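Local coordinates for protein Afp1 (Serratia entomophila, PDB 6RBN) that probably builds the inner tube of the anti-feeding prophage, a contractile injection system, within its sheath, at residues Y45-G48 with T49-F53. Numbering follows the deposited sequence.
Sequences YRDG and TGNWF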
ATOM      1  N   TYR A  45     -36.598   3.491 -57.335  1.00 61.23           N
ATOM      2  CA  TYR A  45     -37.105   4.103 -58.554  1.00 61.23           C
ATOM      3  C   TYR A  45     -37.643   5.490 -58.243  1.00 61.23           C
ATOM      4  O   TYR A  45     -38.506   5.643 -57.376  1.00 61.23           O
ATOM      5  CB  TYR A  45     -38.195   3.241 -59.197  1.00 61.23           C
ATOM      6  CG  TYR A  45     -38.787   3.846 -60.449  1.00 61.23           C
ATOM      7  CD1 TYR A  45     -38.092   3.835 -61.648  1.00 61.23           C
ATOM      8  CD2 TYR A  45     -40.041   4.436 -60.425  1.00 61.23           C
ATOM      9  CE1 TYR A  45     -38.632   4.393 -62.785  1.00 61.23           C
ATOM     10  CE2 TYR A  45     -40.584   4.998 -61.551  1.00 61.23           C
ATOM     11  CZ  TYR A  45     -39.877   4.974 -62.727  1.00 61.23           C
ATOM     12  OH  TYR A  45     -40.424   5.533 -63.853  1.00 61.23           O
ATOM     13  N   ARG A  46     -37.134   6.489 -58.952  1.00 62.52           N
ATOM     14  CA  ARG A  46     -37.587   7.863 -58.810  1.00 62.52           C
ATOM     15  C   ARG A  46     -38.047   8.394 -60.154  1.00 62.52           C
ATOM     16  O   ARG A  46     -37.432   8.114 -61.185  1.00 62.52           O
ATOM     17  CB  ARG A  46     -36.480   8.758 -58.253  1.00 62.52           C
ATOM     18  CG  ARG A  46     -36.255   8.567 -56.783  1.00 62.52           C
ATOM     19  CD  ARG A  46     -35.105   9.385 -56.259  1.00 62.52           C
ATOM     20  NE  ARG A  46     -33.816   8.828 -56.633  1.00 62.52           N
ATOM     21  CZ  ARG A  46     -32.655   9.363 -56.283  1.00 62.52           C
ATOM     22  NH1 ARG A  46     -32.639  10.455 -55.535  1.00 62.52           N
ATOM     23  NH2 ARG A  46     -31.517   8.803 -56.656  1.00 62.52           N
ATOM     24  N   ASP A  47     -39.123   9.161 -60.136  1.00 65.66           N
ATOM     25  CA  ASP A  47     -39.567   9.880 -61.317  1.00 65.66           C
ATOM     26  C   ASP A  47     -39.462  11.381 -61.076  1.00 65.66           C
ATOM     27  O   ASP A  47     -38.958  11.841 -60.052  1.00 65.66           O
ATOM     28  CB  ASP A  47     -40.982   9.457 -61.718  1.00 65.66           C
ATOM     29  CG  ASP A  47     -41.979   9.603 -60.602  1.00 65.66           C
ATOM     30  OD1 ASP A  47     -41.579   9.927 -59.469  1.00 65.66           O
ATOM     31  OD2 ASP A  47     -43.179   9.386 -60.859  1.00 65.66           O
ATOM     32  N   GLY A  48     -39.949  12.154 -62.045  1.00 65.59           N
ATOM     33  CA  GLY A  48     -39.835  13.594 -61.946  1.00 65.59           C
ATOM     34  C   GLY A  48     -40.876  14.251 -61.075  1.00 65.59           C
ATOM     35  O   GLY A  48     -40.668  15.385 -60.637  1.00 65.59           O
ATOM     36  N   THR A  49     -41.997  13.577 -60.820  1.00 65.27           N
ATOM     37  CA  THR A  49     -43.041  14.178 -60.002  1.00 65.27           C
ATOM     38  C   THR A  49     -42.691  14.174 -58.523  1.00 65.27           C
ATOM     39  O   THR A  49     -43.235  14.987 -57.770  1.00 65.27           O
ATOM     40  CB  THR A  49     -44.365  13.455 -60.217  1.00 65.27           C
ATOM     41  OG1 THR A  49     -44.228  12.082 -59.837  1.00 65.27           O
ATOM     42  CG2 THR A  49     -44.766  13.523 -61.670  1.00 65.27           C
ATOM     43  N   GLY A  50     -41.807  13.286 -58.089  1.00 65.05           N
ATOM     44  CA  GLY A  50     -41.366  13.293 -56.712  1.00 65.05           C
ATOM     45  C   GLY A  50     -41.531  11.962 -56.021  1.00 65.05           C
ATOM     46  O   GLY A  50     -41.122  11.803 -54.869  1.00 65.05           O
ATOM     47  N   ASN A  51     -42.134  10.997 -56.710  1.00 64.21           N
ATOM     48  CA  ASN A  51     -42.361   9.689 -56.114  1.00 64.21           C
ATOM     49  C   ASN A  51     -41.055   8.914 -56.021  1.00 64.21           C
ATOM     50  O   ASN A  51     -40.350   8.744 -57.018  1.00 64.21           O
ATOM     51  CB  ASN A  51     -43.373   8.898 -56.934  1.00 64.21           C
ATOM     52  CG  ASN A  51     -44.753   9.493 -56.879  1.00 64.21           C
ATOM     53  OD1 ASN A  51     -45.209   9.938 -55.829  1.00 64.21           O
ATOM     54  ND2 ASN A  51     -45.432   9.505 -58.016  1.00 64.21           N
ATOM     55  N   TRP A  52     -40.730   8.462 -54.817  1.00 62.55           N
ATOM     56  CA  TRP A  52     -39.646   7.519 -54.597  1.00 62.55           C
ATOM     57  C   TRP A  52     -40.290   6.174 -54.299  1.00 62.55           C
ATOM     58  O   TRP A  52     -41.198   6.095 -53.466  1.00 62.55           O
ATOM     59  CB  TRP A  52     -38.784   7.906 -53.402  1.00 62.55           C
ATOM     60  CG  TRP A  52     -37.385   7.385 -53.452  1.00 62.55           C
ATOM     61  CD1 TRP A  52     -37.008   6.090 -53.574  1.00 62.55           C
ATOM     62  CD2 TRP A  52     -36.205   8.111 -53.106  1.00 62.55           C
ATOM     63  NE1 TRP A  52     -35.646   5.979 -53.480  1.00 62.55           N
ATOM     64  CE2 TRP A  52     -35.130   7.208 -53.171  1.00 62.55           C
ATOM     65  CE3 TRP A  52     -35.945   9.449 -52.798  1.00 62.55           C
ATOM     66  CZ2 TRP A  52     -33.817   7.599 -52.943  1.00 62.55           C
ATOM     67  CZ3 TRP A  52     -34.641   9.832 -52.579  1.00 62.55           C
ATOM     68  CH2 TRP A  52     -33.594   8.912 -52.652  1.00 62.55           C
ATOM     69  N   PHE A  53     -39.823   5.119 -54.953  1.00 60.92           N
ATOM     70  CA  PHE A  53     -40.326   3.774 -54.706  1.00 60.92           C
ATOM     71  C   PHE A  53     -39.185   2.921 -54.176  1.00 60.92           C
ATOM     72  O   PHE A  53     -38.200   2.699 -54.882  1.00 60.92           O
ATOM     73  CB  PHE A  53     -40.910   3.156 -55.973  1.00 60.92           C
ATOM     74  CG  PHE A  53     -42.161   3.825 -56.452  1.00 60.92           C
ATOM     75  CD1 PHE A  53     -43.375   3.548 -55.857  1.00 60.92           C
ATOM     76  CD2 PHE A  53     -42.124   4.720 -57.504  1.00 60.92           C
ATOM     77  CE1 PHE A  53     -44.528   4.153 -56.295  1.00 60.92           C
ATOM     78  CE2 PHE A  53     -43.277   5.330 -57.947  1.00 60.92           C
ATOM     79  CZ  PHE A  53     -44.479   5.044 -57.340  1.00 60.92           C
TER
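Tyr45 and Phe53 form an antiparallel hydrogen-bonded pair, Tyr45 N giving to Phe53 O (3.0 Å) and Phe53 N to Tyr45 O (2.8 Å); the chain reverses between them through residues 47-51, and the end-to-end directions of the two segments are 173° apart. Their side chains lie side by side on one sheet face, where Phe53 CD2 lies 3.6 Å from Tyr45 CD2, at the edge of the Tyr45 ring and near its plane. Across the non-hydrogen-bonded pair, on the other face, Arg46 lies over Trp52: CD sits above the centre of the six-membered ring, 3.5 Å from its centroid, and a bend at chi3 (-75°) lets the guanidinium continue across the same face, planes 23° apart. Arg46 CZ, 4.2 Å from that centroid, makes the cation-pi contact. Gln58 and Arg59 of a second subunit pack on Arg46 and Trp52 respectively. At the turn Asp47 OD2 accepts from Thr49 OG1 (3.1 Å), met from above the carboxylate plane, while OD1 takes a weak bond from Asn51 N; Asp47 N in turn bonds weakly to Asn51 O. This is the exposed tip of the beta hairpin 38-46/52-56, its centre about 39 Å from the chain centre, reaching another subunit of the gp19-like tail tube.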